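Local coordinates for glycerol uptake operon antiterminator regulatory protein (Listeria monocytogenes str. 4b, PDB 3KTS), which probably acts as a glycerol-3-phosphate-responsive transcriptional antiterminator that regulates expression of the glycerol uptake operon, at residues L36-A41 with V57-D62; I131-G136 with E140-M145; K24-D29 with V47-A52. All blocks are in the same frame, centred on the assembly; numbering follows the deposited sequence.

Interaction 1. Residues L36-A41 with V57-D62; sequences LETHVA and VLLHAD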
ATOM      1  N   LEU A  36      -3.751  -7.352   3.390  1.00 67.23           N
ATOM      2  CA  LEU A  36      -2.360  -7.772   3.506  1.00 73.09           C
ATOM      3  C   LEU A  36      -2.182  -9.220   3.060  1.00 70.33           C
ATOM      4  O   LEU A  36      -1.622  -9.488   1.997  1.00 82.01           O
ATOM      5  CB  LEU A  36      -1.866  -7.600   4.944  1.00 73.99           C
ATOM      6  CG  LEU A  36      -1.215  -6.258   5.282  1.00 83.21           C
ATOM      7  CD1 LEU A  36      -1.217  -6.022   6.784  1.00 94.31           C
ATOM      8  CD2 LEU A  36       0.201  -6.191   4.726  1.00 79.48           C
ATOM      9  N   GLU A  37      -2.663 -10.149   3.880  1.00 73.10           N
ATOM     10  CA  GLU A  37      -2.691 -11.559   3.508  1.00 80.64           C
ATOM     11  C   GLU A  37      -4.094 -11.992   3.098  1.00 74.82           C
ATOM     12  O   GLU A  37      -5.075 -11.666   3.765  1.00 85.10           O
ATOM     13  CB  GLU A  37      -2.189 -12.427   4.662  1.00 74.03           C
ATOM     14  CG  GLU A  37      -1.970 -13.885   4.292  1.00 94.32           C
ATOM     15  CD  GLU A  37      -1.771 -14.771   5.507  1.00 94.52           C
ATOM     16  OE1 GLU A  37      -1.532 -15.984   5.327  1.00 86.74           O
ATOM     17  OE2 GLU A  37      -1.853 -14.255   6.641  1.00116.81           O
ATOM     18  N   THR A  38      -4.181 -12.730   1.996  1.00 77.25           N
ATOM     19  CA  THR A  38      -5.469 -13.128   1.440  1.00 80.09           C
ATOM     20  C   THR A  38      -5.412 -14.545   0.878  1.00 84.49           C
ATOM     21  O   THR A  38      -4.342 -15.150   0.803  1.00 89.19           O
ATOM     22  CB  THR A  38      -5.928 -12.164   0.331  1.00 78.36           C
ATOM     23  OG1 THR A  38      -4.857 -11.952  -0.597  1.00 74.05           O
ATOM     24  CG2 THR A  38      -6.349 -10.829   0.926  1.00 79.41           C
ATOM     25  N   HIS A  39      -6.569 -15.067   0.484  1.00 81.89           N
ATOM     26  CA  HIS A  39      -6.642 -16.378  -0.135  1.00 82.17           C
ATOM     27  C   HIS A  39      -7.324 -16.203  -1.477  1.00 81.57           C
ATOM     28  O   HIS A  39      -8.377 -15.569  -1.564  1.00 75.92           O
ATOM     29  CB  HIS A  39      -7.403 -17.349   0.774  1.00 81.99           C
ATOM     30  CG  HIS A  39      -6.860 -17.398   2.170  1.00 99.14           C
ATOM     31  ND1 HIS A  39      -7.237 -16.499   3.148  1.00 96.36           N
ATOM     32  CD2 HIS A  39      -5.934 -18.205   2.740  1.00100.82           C
ATOM     33  CE1 HIS A  39      -6.582 -16.764   4.263  1.00 95.54           C
ATOM     34  NE2 HIS A  39      -5.785 -17.796   4.044  1.00 91.67           N
ATOM     35  N   VAL A  40      -6.703 -16.751  -2.521  1.00 85.01           N
ATOM     36  CA  VAL A  40      -7.197 -16.618  -3.901  1.00 84.66           C
ATOM     37  C   VAL A  40      -8.631 -17.156  -4.090  1.00 80.96           C
ATOM     38  O   VAL A  40      -9.369 -16.687  -4.958  1.00 83.16           O
ATOM     39  CB  VAL A  40      -6.178 -17.230  -4.920  1.00 83.31           C
ATOM     40  CG1 VAL A  40      -6.118 -18.748  -4.819  1.00 63.69           C
ATOM     41  CG2 VAL A  40      -6.466 -16.772  -6.350  1.00 90.67           C
ATOM     42  N   ALA A  41      -9.022 -18.104  -3.238  1.00 86.71           N
ATOM     43  CA  ALA A  41     -10.353 -18.704  -3.262  1.00 84.93           C
ATOM     44  C   ALA A  41     -11.423 -17.705  -2.835  1.00 86.98           C
ATOM     45  O   ALA A  41     -12.451 -17.562  -3.499  1.00 84.63           O
ATOM     46  CB  ALA A  41     -10.388 -19.929  -2.368  1.00 81.97           C
ATOM     47  N   VAL A  57     -10.095  -0.441  -1.968  1.00 82.83           N
ATOM     48  CA  VAL A  57      -9.125  -1.468  -1.568  1.00 83.13           C
ATOM     49  C   VAL A  57      -7.760  -1.365  -2.264  1.00 85.26           C
ATOM     50  O   VAL A  57      -7.670  -1.306  -3.497  1.00 83.53           O
ATOM     51  CB  VAL A  57      -9.702  -2.902  -1.739  1.00 78.18           C
ATOM     52  CG1 VAL A  57      -8.692  -3.966  -1.307  1.00 78.39           C
ATOM     53  CG2 VAL A  57     -10.964  -3.054  -0.934  1.00 78.58           C
ATOM     54  N   LEU A  58      -6.710  -1.330  -1.447  1.00 80.75           N
ATOM     55  CA  LEU A  58      -5.341  -1.504  -1.913  1.00 78.35           C
ATOM     56  C   LEU A  58      -4.915  -2.932  -1.570  1.00 73.51           C
ATOM     57  O   LEU A  58      -4.821  -3.295  -0.395  1.00 71.43           O
ATOM     58  CB  LEU A  58      -4.417  -0.467  -1.265  1.00 73.42           C
ATOM     59  CG  LEU A  58      -4.863   0.995  -1.437  1.00 79.34           C
ATOM     60  CD1 LEU A  58      -4.170   1.938  -0.452  1.00 67.30           C
ATOM     61  CD2 LEU A  58      -4.681   1.473  -2.880  1.00 52.48           C
ATOM     62  N   LEU A  59      -4.684  -3.741  -2.601  1.00 67.05           N
ATOM     63  CA  LEU A  59      -4.419  -5.169  -2.415  1.00 73.86           C
ATOM     64  C   LEU A  59      -2.957  -5.567  -2.618  1.00 73.51           C
ATOM     65  O   LEU A  59      -2.364  -5.286  -3.660  1.00 73.35           O
ATOM     66  CB  LEU A  59      -5.323  -6.009  -3.331  1.00 70.24           C
ATOM     67  CG  LEU A  59      -5.048  -7.520  -3.386  1.00 62.95           C
ATOM     68  CD1 LEU A  59      -5.290  -8.187  -2.030  1.00 85.20           C
ATOM     69  CD2 LEU A  59      -5.862  -8.207  -4.479  1.00 74.22           C
ATOM     70  N   HIS A  60      -2.397  -6.243  -1.620  1.00 74.78           N
ATOM     71  CA  HIS A  60      -1.062  -6.814  -1.735  1.00 84.19           C
ATOM     72  C   HIS A  60      -1.024  -7.993  -2.693  1.00 86.85           C
ATOM     73  O   HIS A  60      -1.442  -9.102  -2.352  1.00 89.41           O
ATOM     74  CB  HIS A  60      -0.532  -7.220  -0.369  1.00 89.37           C
ATOM     75  CG  HIS A  60       0.110  -6.095   0.369  1.00103.84           C
ATOM     76  ND1 HIS A  60       1.436  -5.764   0.206  1.00111.11           N
ATOM     77  CD2 HIS A  60      -0.398  -5.203   1.251  1.00111.52           C
ATOM     78  CE1 HIS A  60       1.720  -4.721   0.966  1.00120.20           C
ATOM     79  NE2 HIS A  60       0.626  -4.363   1.612  1.00113.83           N
ATOM     80  N   ALA A  61      -0.510  -7.728  -3.892  1.00 85.72           N
ATOM     81  CA  ALA A  61      -0.396  -8.715  -4.958  1.00 83.76           C
ATOM     82  C   ALA A  61       0.538  -9.869  -4.591  1.00 88.04           C
ATOM     83  O   ALA A  61       0.359 -10.998  -5.051  1.00 91.17           O
ATOM     84  CB  ALA A  61       0.082  -8.040  -6.215  1.00 86.56           C
ATOM     85  N   ASP A  62       1.526  -9.572  -3.751  1.00 87.61           N
ATOM     86  CA  ASP A  62       2.529 -10.547  -3.349  1.00 86.52           C
ATOM     87  C   ASP A  62       2.048 -11.483  -2.241  1.00 85.42           C
ATOM     88  O   ASP A  62       2.612 -12.565  -2.060  1.00 86.44           O
ATOM     89  CB  ASP A  62       3.811  -9.829  -2.919  1.00 80.71           C
ATOM     90  CG  ASP A  62       4.429  -9.021  -4.044  1.00 92.57           C
ATOM     91  OD1 ASP A  62       5.191  -8.081  -3.742  1.00 93.82           O
ATOM     92  OD2 ASP A  62       4.153  -9.321  -5.228  1.00 91.04           O
TER
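Leu36, at the break in strand 32-39, and His60, at the end of strand 56-60, run alongside each other, and Leu36 swings the end of its side chain back to the ring. It does this with one branch: its CD2 methyl comes up obliquely to the imidazole, 3.6 Å from His60 NE2 and 3.7 Å from His60 CD2. The Leu36 backbone shares in the contact, since its carbonyl O lies 3.5 Å from His60 CB; this is packing, not a hydrogen bond. In His60, CG is anti to the carbonyl carbon (chi1 -85°), which with chi2 at -87° puts the NE2/CD2 side of the ring near Leu36 CD2. An aliphatic methyl can pack against the imidazole without a polar partner of its own. Val34 and Arg107 also touch His60, and Arg107 reaches Leu36 as well, so the ring sits among both apolar and charged neighbours.

The second, slighter meeting is between Thr38 and Leu59, whose side chains pass at a slant. Leu59 CG is turned anti to its backbone N (chi1 173°), and this brings CD1 to 4.1 Å from both Thr38 OG1 and Thr38 CG2. Threonine meets the leucine with both its branches, hydroxyl and methyl, at loose packing distance, while Leu59 is also packed against Leu77 of helix 71-81, outside the barrel.

No hydrogen bond joins the two segments. Thr38 instead pairs through its backbone with Leu63 and Asn65, so strand 32-39 has parted here from strand 56-60. An unidentified bound molecule lies about 4 Å from the Leu36 side chain, consistent with a pocket. Neighbouring parallel strands of a beta-alpha-beta unit, spreading at their C-terminal ends, form part of the mouth of a TIM barrel, where members of this fold commonly bind their ligands.

Interaction 2. Residues I131-G136 with E140-M145; sequences IELLPG and EQVQKM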
ATOM      1  N   ILE A 131       4.959   4.930  -3.782  1.00 80.44           N
ATOM      2  CA  ILE A 131       5.851   3.974  -3.103  1.00 83.87           C
ATOM      3  C   ILE A 131       5.563   3.819  -1.617  1.00 78.81           C
ATOM      4  O   ILE A 131       5.471   4.799  -0.898  1.00 82.22           O
ATOM      5  CB  ILE A 131       7.364   4.274  -3.318  1.00 75.78           C
ATOM      6  CG1 ILE A 131       7.619   5.771  -3.438  1.00 83.12           C
ATOM      7  CG2 ILE A 131       7.859   3.584  -4.569  1.00 94.64           C
ATOM      8  CD1 ILE A 131       9.044   6.148  -3.841  1.00 89.85           C
ATOM      9  N   GLU A 132       5.405   2.582  -1.164  1.00 74.68           N
ATOM     10  CA  GLU A 132       5.291   2.315   0.272  1.00 74.89           C
ATOM     11  C   GLU A 132       6.682   1.995   0.834  1.00 67.78           C
ATOM     12  O   GLU A 132       7.351   1.078   0.359  1.00 64.04           O
ATOM     13  CB  GLU A 132       4.307   1.168   0.542  1.00 60.69           C
ATOM     14  CG  GLU A 132       3.967   0.936   2.005  1.00 73.10           C
ATOM     15  CD  GLU A 132       3.039  -0.267   2.223  1.00 81.62           C
ATOM     16  OE1 GLU A 132       3.399  -1.404   1.831  1.00 78.00           O
ATOM     17  OE2 GLU A 132       1.948  -0.069   2.804  1.00 77.32           O
ATOM     18  N   LEU A 133       7.117   2.765   1.828  1.00 68.62           N
ATOM     19  CA  LEU A 133       8.384   2.500   2.519  1.00 70.08           C
ATOM     20  C   LEU A 133       8.160   1.834   3.867  1.00 74.77           C
ATOM     21  O   LEU A 133       7.284   2.240   4.636  1.00 74.82           O
ATOM     22  CB  LEU A 133       9.194   3.783   2.710  1.00 67.30           C
ATOM     23  CG  LEU A 133      10.262   4.126   1.663  1.00 85.42           C
ATOM     24  CD1 LEU A 133       9.665   4.493   0.299  1.00 87.22           C
ATOM     25  CD2 LEU A 133      11.159   5.250   2.180  1.00 74.04           C
ATOM     26  N   LEU A 134       8.952   0.800   4.138  1.00 76.09           N
ATOM     27  CA  LEU A 134       8.923   0.093   5.420  1.00 73.17           C
ATOM     28  C   LEU A 134      10.342  -0.037   5.979  1.00 76.33           C
ATOM     29  O   LEU A 134      11.277  -0.276   5.219  1.00 78.75           O
ATOM     30  CB  LEU A 134       8.269  -1.282   5.277  1.00 73.73           C
ATOM     31  CG  LEU A 134       6.836  -1.306   4.738  1.00 88.22           C
ATOM     32  CD1 LEU A 134       6.863  -1.548   3.253  1.00 87.30           C
ATOM     33  CD2 LEU A 134       5.981  -2.357   5.419  1.00 84.34           C
ATOM     34  N   PRO A 135      10.521   0.143   7.302  1.00 82.60           N
ATOM     35  CA  PRO A 135       9.522   0.514   8.297  1.00 82.14           C
ATOM     36  C   PRO A 135       9.179   1.992   8.236  1.00 82.94           C
ATOM     37  O   PRO A 135       9.910   2.776   7.624  1.00 85.60           O
ATOM     38  CB  PRO A 135      10.216   0.198   9.619  1.00 78.88           C
ATOM     39  CG  PRO A 135      11.641   0.414   9.337  1.00 86.12           C
ATOM     40  CD  PRO A 135      11.847  -0.044   7.918  1.00 85.08           C
ATOM     41  N   GLY A 136       8.067   2.353   8.868  1.00 83.57           N
ATOM     42  CA  GLY A 136       7.581   3.725   8.875  1.00 84.53           C
ATOM     43  C   GLY A 136       8.073   4.531  10.059  1.00 84.75           C
ATOM     44  O   GLY A 136       7.557   5.619  10.326  1.00 88.00           O
ATOM     45  N   GLU A 140      13.814  10.204   8.704  1.00 96.87           N
ATOM     46  CA  GLU A 140      14.871  10.814   7.901  1.00 96.07           C
ATOM     47  C   GLU A 140      15.129  10.086   6.585  1.00 97.46           C
ATOM     48  O   GLU A 140      15.567  10.710   5.619  1.00101.91           O
ATOM     49  CB  GLU A 140      16.148  10.984   8.720  1.00 97.69           C
ATOM     50  CG  GLU A 140      16.121  12.239   9.593  1.00115.76           C
ATOM     51  CD  GLU A 140      16.778  12.045  10.950  1.00132.17           C
ATOM     52  OE1 GLU A 140      17.760  12.761  11.245  1.00133.20           O
ATOM     53  OE2 GLU A 140      16.308  11.182  11.727  1.00135.92           O
ATOM     54  N   GLN A 141      14.837   8.785   6.540  1.00 97.16           N
ATOM     55  CA  GLN A 141      14.943   8.014   5.293  1.00 92.15           C
ATOM     56  C   GLN A 141      13.787   8.309   4.351  1.00 91.10           C
ATOM     57  O   GLN A 141      13.955   8.271   3.133  1.00 95.07           O
ATOM     58  CB  GLN A 141      15.031   6.506   5.553  1.00 92.04           C
ATOM     59  CG  GLN A 141      16.418   5.995   5.970  1.00 97.57           C
ATOM     60  CD  GLN A 141      17.558   6.513   5.095  1.00 95.18           C
ATOM     61  OE1 GLN A 141      17.565   6.336   3.876  1.00 96.94           O
ATOM     62  NE2 GLN A 141      18.534   7.152   5.728  1.00 94.66           N
ATOM     63  N   VAL A 142      12.623   8.594   4.930  1.00 90.96           N
ATOM     64  CA  VAL A 142      11.439   8.999   4.171  1.00 89.89           C
ATOM     65  C   VAL A 142      11.663  10.393   3.583  1.00 88.30           C
ATOM     66  O   VAL A 142      11.270  10.670   2.444  1.00 89.91           O
ATOM     67  CB  VAL A 142      10.156   8.910   5.046  1.00 90.73           C
ATOM     68  CG1 VAL A 142       8.948   9.539   4.361  1.00 77.77           C
ATOM     69  CG2 VAL A 142       9.859   7.451   5.365  1.00 97.97           C
ATOM     70  N   GLN A 143      12.338  11.240   4.356  1.00 89.22           N
ATOM     71  CA  GLN A 143      12.744  12.574   3.918  1.00 91.99           C
ATOM     72  C   GLN A 143      13.715  12.517   2.733  1.00 93.13           C
ATOM     73  O   GLN A 143      13.465  13.146   1.702  1.00 92.67           O
ATOM     74  CB  GLN A 143      13.348  13.361   5.088  1.00 88.16           C
ATOM     75  CG  GLN A 143      13.535  14.849   4.811  1.00 96.83           C
ATOM     76  CD  GLN A 143      13.603  15.682   6.079  1.00115.06           C
ATOM     77  OE1 GLN A 143      14.261  15.307   7.052  1.00128.27           O
ATOM     78  NE2 GLN A 143      12.922  16.825   6.071  1.00115.73           N
ATOM     79  N   LYS A 144      14.798  11.747   2.883  1.00 96.33           N
ATOM     80  CA  LYS A 144      15.798  11.535   1.825  1.00100.07           C
ATOM     81  C   LYS A 144      15.168  11.027   0.534  1.00 98.73           C
ATOM     82  O   LYS A 144      15.543  11.461  -0.558  1.00102.56           O
ATOM     83  CB  LYS A 144      16.862  10.521   2.267  1.00102.66           C
ATOM     84  CG  LYS A 144      18.012  11.067   3.104  1.00108.48           C
ATOM     85  CD  LYS A 144      18.960   9.925   3.493  1.00109.45           C
ATOM     86  CE  LYS A 144      19.939  10.328   4.590  1.00122.43           C
ATOM     87  NZ  LYS A 144      21.136  11.035   4.048  1.00138.47           N
ATOM     88  N   MET A 145      14.213  10.111   0.662  1.00 93.98           N
ATOM     89  CA  MET A 145      13.620   9.456  -0.496  1.00 89.65           C
ATOM     90  C   MET A 145      12.718  10.413  -1.270  1.00 83.91           C
ATOM     91  O   MET A 145      12.738  10.441  -2.500  1.00 81.12           O
ATOM     92  CB  MET A 145      12.827   8.220  -0.066  1.00 92.84           C
ATOM     93  CG  MET A 145      13.554   6.905  -0.295  1.00106.40           C
ATOM     94  SD  MET A 145      12.954   6.022  -1.748  1.00 96.65           S
ATOM     95  CE  MET A 145      13.472   7.132  -3.056  1.00 88.14           C
TER
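In the beta-alpha unit formed by strand 130-134 and helix 139-149, Leu133 packs against Val142 and Met145 on the inward face of the helix. Leu133 does most of the touching with one methyl: CD2 lies 3.8 Å from Met145 CG and 4.1 Å from Val142 CG2. Its other methyl, CD1, faces the thioether, 4.2 Å from Met145 SD. The methionine chain crosses the leucine at a slant; its bend at chi2 (-103°) places SD beside Leu133 CD1, and chi3 (67°) turns only the terminal methyl CE. Flexible and unbranched, methionine can bend to meet both methyls of the leucine; two residues earlier on the same strand face, Ile131 CD1 adds a looser contact, 4.4 Å from Met145 SD.

The strand and helix segments run nearly antiparallel, at 150°, with their axes 9.9 Å apart at closest approach, a gap bridged mainly by apolar side chains. Tyr116 and Val120 of helix 113-126 also touch Met145. Glu132, between the two packing residues, points the other way and makes a salt bridge with Arg107. Aliphatic residues turned out to a helix and a polar one turned inward are characteristic of a TIM-barrel strand.

Interaction 3. Residues K24-D29 with V47-A52; sequences KILELD and VKYAQA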
ATOM      1  N   LYS A  24     -13.781  -4.883  11.339  1.00101.70           N
ATOM      2  CA  LYS A  24     -13.414  -3.811  12.258  1.00 95.00           C
ATOM      3  C   LYS A  24     -13.316  -2.470  11.532  1.00 94.57           C
ATOM      4  O   LYS A  24     -13.825  -1.463  12.022  1.00 93.93           O
ATOM      5  CB  LYS A  24     -12.086  -4.129  12.958  1.00 93.75           C
ATOM      6  CG  LYS A  24     -12.099  -5.349  13.884  1.00 92.35           C
ATOM      7  CD  LYS A  24     -12.534  -5.000  15.301  1.00110.95           C
ATOM      8  CE  LYS A  24     -12.451  -6.210  16.223  1.00110.27           C
ATOM      9  NZ  LYS A  24     -12.969  -5.907  17.590  1.00115.93           N
ATOM     10  N   ILE A  25     -12.691  -2.469  10.354  1.00 96.96           N
ATOM     11  CA  ILE A  25     -12.467  -1.223   9.610  1.00102.62           C
ATOM     12  C   ILE A  25     -13.629  -0.817   8.712  1.00 99.07           C
ATOM     13  O   ILE A  25     -13.610   0.261   8.122  1.00100.58           O
ATOM     14  CB  ILE A  25     -11.121  -1.209   8.825  1.00101.16           C
ATOM     15  CG1 ILE A  25     -11.142  -2.159   7.626  1.00105.97           C
ATOM     16  CG2 ILE A  25      -9.978  -1.543   9.740  1.00107.35           C
ATOM     17  CD1 ILE A  25      -9.753  -2.424   7.030  1.00107.77           C
ATOM     18  N   LEU A  26     -14.644  -1.671   8.622  1.00100.60           N
ATOM     19  CA  LEU A  26     -15.826  -1.365   7.820  1.00 99.86           C
ATOM     20  C   LEU A  26     -16.725  -0.375   8.565  1.00101.23           C
ATOM     21  O   LEU A  26     -17.593   0.262   7.967  1.00103.42           O
ATOM     22  CB  LEU A  26     -16.580  -2.651   7.465  1.00 98.36           C
ATOM     23  CG  LEU A  26     -16.814  -2.991   5.984  1.00 93.52           C
ATOM     24  CD1 LEU A  26     -15.526  -2.954   5.164  1.00 96.45           C
ATOM     25  CD2 LEU A  26     -17.451  -4.363   5.865  1.00 95.28           C
ATOM     26  N   GLU A  27     -16.482  -0.235   9.867  1.00100.42           N
ATOM     27  CA  GLU A  27     -17.221   0.689  10.721  1.00100.41           C
ATOM     28  C   GLU A  27     -16.449   1.991  10.938  1.00101.36           C
ATOM     29  O   GLU A  27     -16.615   2.651  11.966  1.00105.96           O
ATOM     30  CB  GLU A  27     -17.499   0.038  12.077  1.00101.88           C
ATOM     31  CG  GLU A  27     -18.091  -1.365  12.013  1.00105.45           C
ATOM     32  CD  GLU A  27     -17.909  -2.143  13.311  1.00109.18           C
ATOM     33  OE1 GLU A  27     -17.263  -1.619  14.248  1.00108.20           O
ATOM     34  OE2 GLU A  27     -18.409  -3.286  13.393  1.00112.09           O
ATOM     35  N   LEU A  28     -15.607   2.362   9.978  1.00100.71           N
ATOM     36  CA  LEU A  28     -14.734   3.526  10.135  1.00 96.72           C
ATOM     37  C   LEU A  28     -14.884   4.565   9.028  1.00 94.91           C
ATOM     38  O   LEU A  28     -15.251   4.240   7.900  1.00 89.85           O
ATOM     39  CB  LEU A  28     -13.274   3.086  10.258  1.00 96.28           C
ATOM     40  CG  LEU A  28     -12.623   3.047  11.645  1.00 97.86           C
ATOM     41  CD1 LEU A  28     -13.324   2.113  12.627  1.00 87.84           C
ATOM     42  CD2 LEU A  28     -11.163   2.649  11.493  1.00100.54           C
ATOM     43  N   ASP A  29     -14.573   5.814   9.361  1.00 98.65           N
ATOM     44  CA  ASP A  29     -14.779   6.950   8.463  1.00104.22           C
ATOM     45  C   ASP A  29     -13.742   7.015   7.335  1.00102.80           C
ATOM     46  O   ASP A  29     -13.949   7.693   6.323  1.00102.69           O
ATOM     47  CB  ASP A  29     -14.780   8.251   9.275  1.00109.47           C
ATOM     48  CG  ASP A  29     -15.501   9.388   8.566  1.00126.43           C
ATOM     49  OD1 ASP A  29     -16.725   9.537   8.778  1.00130.73           O
ATOM     50  OD2 ASP A  29     -14.848  10.128   7.796  1.00138.71           O
ATOM     51  N   VAL A  47     -13.084  -8.483  -1.900  1.00 90.52           N
ATOM     52  CA  VAL A  47     -12.899  -7.176  -2.525  1.00 90.23           C
ATOM     53  C   VAL A  47     -14.258  -6.512  -2.783  1.00 93.83           C
ATOM     54  O   VAL A  47     -14.452  -5.329  -2.470  1.00 94.18           O
ATOM     55  CB  VAL A  47     -12.037  -7.270  -3.819  1.00 90.38           C
ATOM     56  CG1 VAL A  47     -11.934  -5.913  -4.525  1.00 81.13           C
ATOM     57  CG2 VAL A  47     -10.643  -7.797  -3.489  1.00 80.83           C
ATOM     58  N   LYS A  48     -15.202  -7.280  -3.326  1.00 96.69           N
ATOM     59  CA  LYS A  48     -16.534  -6.753  -3.630  1.00 94.82           C
ATOM     60  C   LYS A  48     -17.330  -6.435  -2.371  1.00 97.19           C
ATOM     61  O   LYS A  48     -18.113  -5.486  -2.369  1.00102.06           O
ATOM     62  CB  LYS A  48     -17.316  -7.686  -4.562  1.00 87.92           C
ATOM     63  CG  LYS A  48     -16.710  -7.824  -5.965  1.00 97.07           C
ATOM     64  CD  LYS A  48     -16.548  -6.478  -6.667  1.00105.68           C
ATOM     65  CE  LYS A  48     -15.358  -6.476  -7.618  1.00102.82           C
ATOM     66  NZ  LYS A  48     -15.608  -7.270  -8.852  1.00112.47           N
ATOM     67  N   TYR A  49     -17.105  -7.203  -1.302  1.00 95.81           N
ATOM     68  CA  TYR A  49     -17.751  -6.945  -0.012  1.00 94.33           C
ATOM     69  C   TYR A  49     -17.192  -5.704   0.676  1.00 94.87           C
ATOM     70  O   TYR A  49     -17.909  -5.020   1.407  1.00 98.95           O
ATOM     71  CB  TYR A  49     -17.658  -8.154   0.924  1.00 93.77           C
ATOM     72  CG  TYR A  49     -18.518  -8.021   2.163  1.00 97.59           C
ATOM     73  CD1 TYR A  49     -19.906  -8.151   2.089  1.00 99.03           C
ATOM     74  CD2 TYR A  49     -17.946  -7.750   3.407  1.00 93.14           C
ATOM     75  CE1 TYR A  49     -20.701  -8.017   3.224  1.00 96.69           C
ATOM     76  CE2 TYR A  49     -18.734  -7.619   4.545  1.00 86.18           C
ATOM     77  CZ  TYR A  49     -20.106  -7.754   4.446  1.00 92.67           C
ATOM     78  OH  TYR A  49     -20.885  -7.624   5.570  1.00108.37           O
ATOM     79  N   ALA A  50     -15.914  -5.416   0.444  1.00 95.15           N
ATOM     80  CA  ALA A  50     -15.291  -4.225   1.008  1.00 90.79           C
ATOM     81  C   ALA A  50     -15.677  -2.991   0.203  1.00 94.63           C
ATOM     82  O   ALA A  50     -15.851  -1.910   0.762  1.00 91.73           O
ATOM     83  CB  ALA A  50     -13.798  -4.384   1.064  1.00 88.38           C
ATOM     84  N   GLN A  51     -15.829  -3.168  -1.108  1.00 97.62           N
ATOM     85  CA  GLN A  51     -16.277  -2.088  -1.987  1.00 99.15           C
ATOM     86  C   GLN A  51     -17.775  -1.804  -1.843  1.00101.14           C
ATOM     87  O   GLN A  51     -18.232  -0.701  -2.157  1.00102.29           O
ATOM     88  CB  GLN A  51     -15.919  -2.389  -3.441  1.00 98.77           C
ATOM     89  CG  GLN A  51     -14.440  -2.248  -3.748  1.00 91.44           C
ATOM     90  CD  GLN A  51     -14.049  -2.905  -5.053  1.00 93.05           C
ATOM     91  OE1 GLN A  51     -14.574  -3.956  -5.419  1.00 93.57           O
ATOM     92  NE2 GLN A  51     -13.112  -2.289  -5.766  1.00 97.68           N
ATOM     93  N   ALA A  52     -18.529  -2.794  -1.362  1.00 99.64           N
ATOM     94  CA  ALA A  52     -19.951  -2.617  -1.057  1.00104.61           C
ATOM     95  C   ALA A  52     -20.166  -1.729   0.173  1.00107.03           C
ATOM     96  O   ALA A  52     -21.212  -1.092   0.308  1.00110.95           O
ATOM     97  CB  ALA A  52     -20.636  -3.966  -0.864  1.00101.68           C
TER
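Leu26 carries this contact, spreading its two methyls over neighbouring residues of helix 43-52. CD2 approaches the tyrosine ring obliquely, 3.7 Å from Tyr49 CE2, and CD1 lies 4.4 Å from Ala50 CA. Leucine suits the place because its fork can meet two residues at once, while alanine is small enough to bring the backbones close: the CA atoms of Leu26 and Ala50 are 7.4 Å apart. The tyrosine leaves the helix with CG anti to the backbone N (chi1 -170°), which carries the end of the ring toward Leu26; there the aromatic carbons meet the leucine at the protein surface. No hydrogen bond crosses the contact.

A type I turn from Ile25 to Leu28 presents Leu26; its closing bond, from Leu28 N to Ile25 O, is weak at 3.4 Å. On the other side the helical bond from Gln51 N to Val47 O, 2.9 Å, helps to hold the backbone that carries Tyr49 and Ala50. Farther out, the side-chain amide of Gln51 is hydrogen-bonded to Asp84 and to the carbonyl of Cys82, linking helix 43-52 to the loop that leads into strand 85-88. Met33 of strand 32-39 touches Ile25, Leu26 and Ala50 alike, so the end of helix 20-25 and the neighbouring helix 43-52 meet above the strand that comes between them in the chain.

Along the chain, interactions 3 and 1 interlock: segments 24-29, 36-41, 47-52 and 57-62 come in turn, alternately of one contact and the other, and interaction 2 follows. The centres of interactions 1 and 3 are 15 Å apart, and they touch through Val57 CG2 and Ala50 CB, 3.7 Å, where strand 56-60 meets helix 43-52. Interaction 2 lies about 23 Å from interaction 1, centre to centre, yet they meet inside the barrel, with His60 CE1 3.8 Å from Glu132 OE1. Interactions 2 and 3 are about 28 Å apart, centre to centre, on opposite sides of the chain's centre. The three contacts join strands and helices of a barrel whose interior and mouth probably form the ligand site.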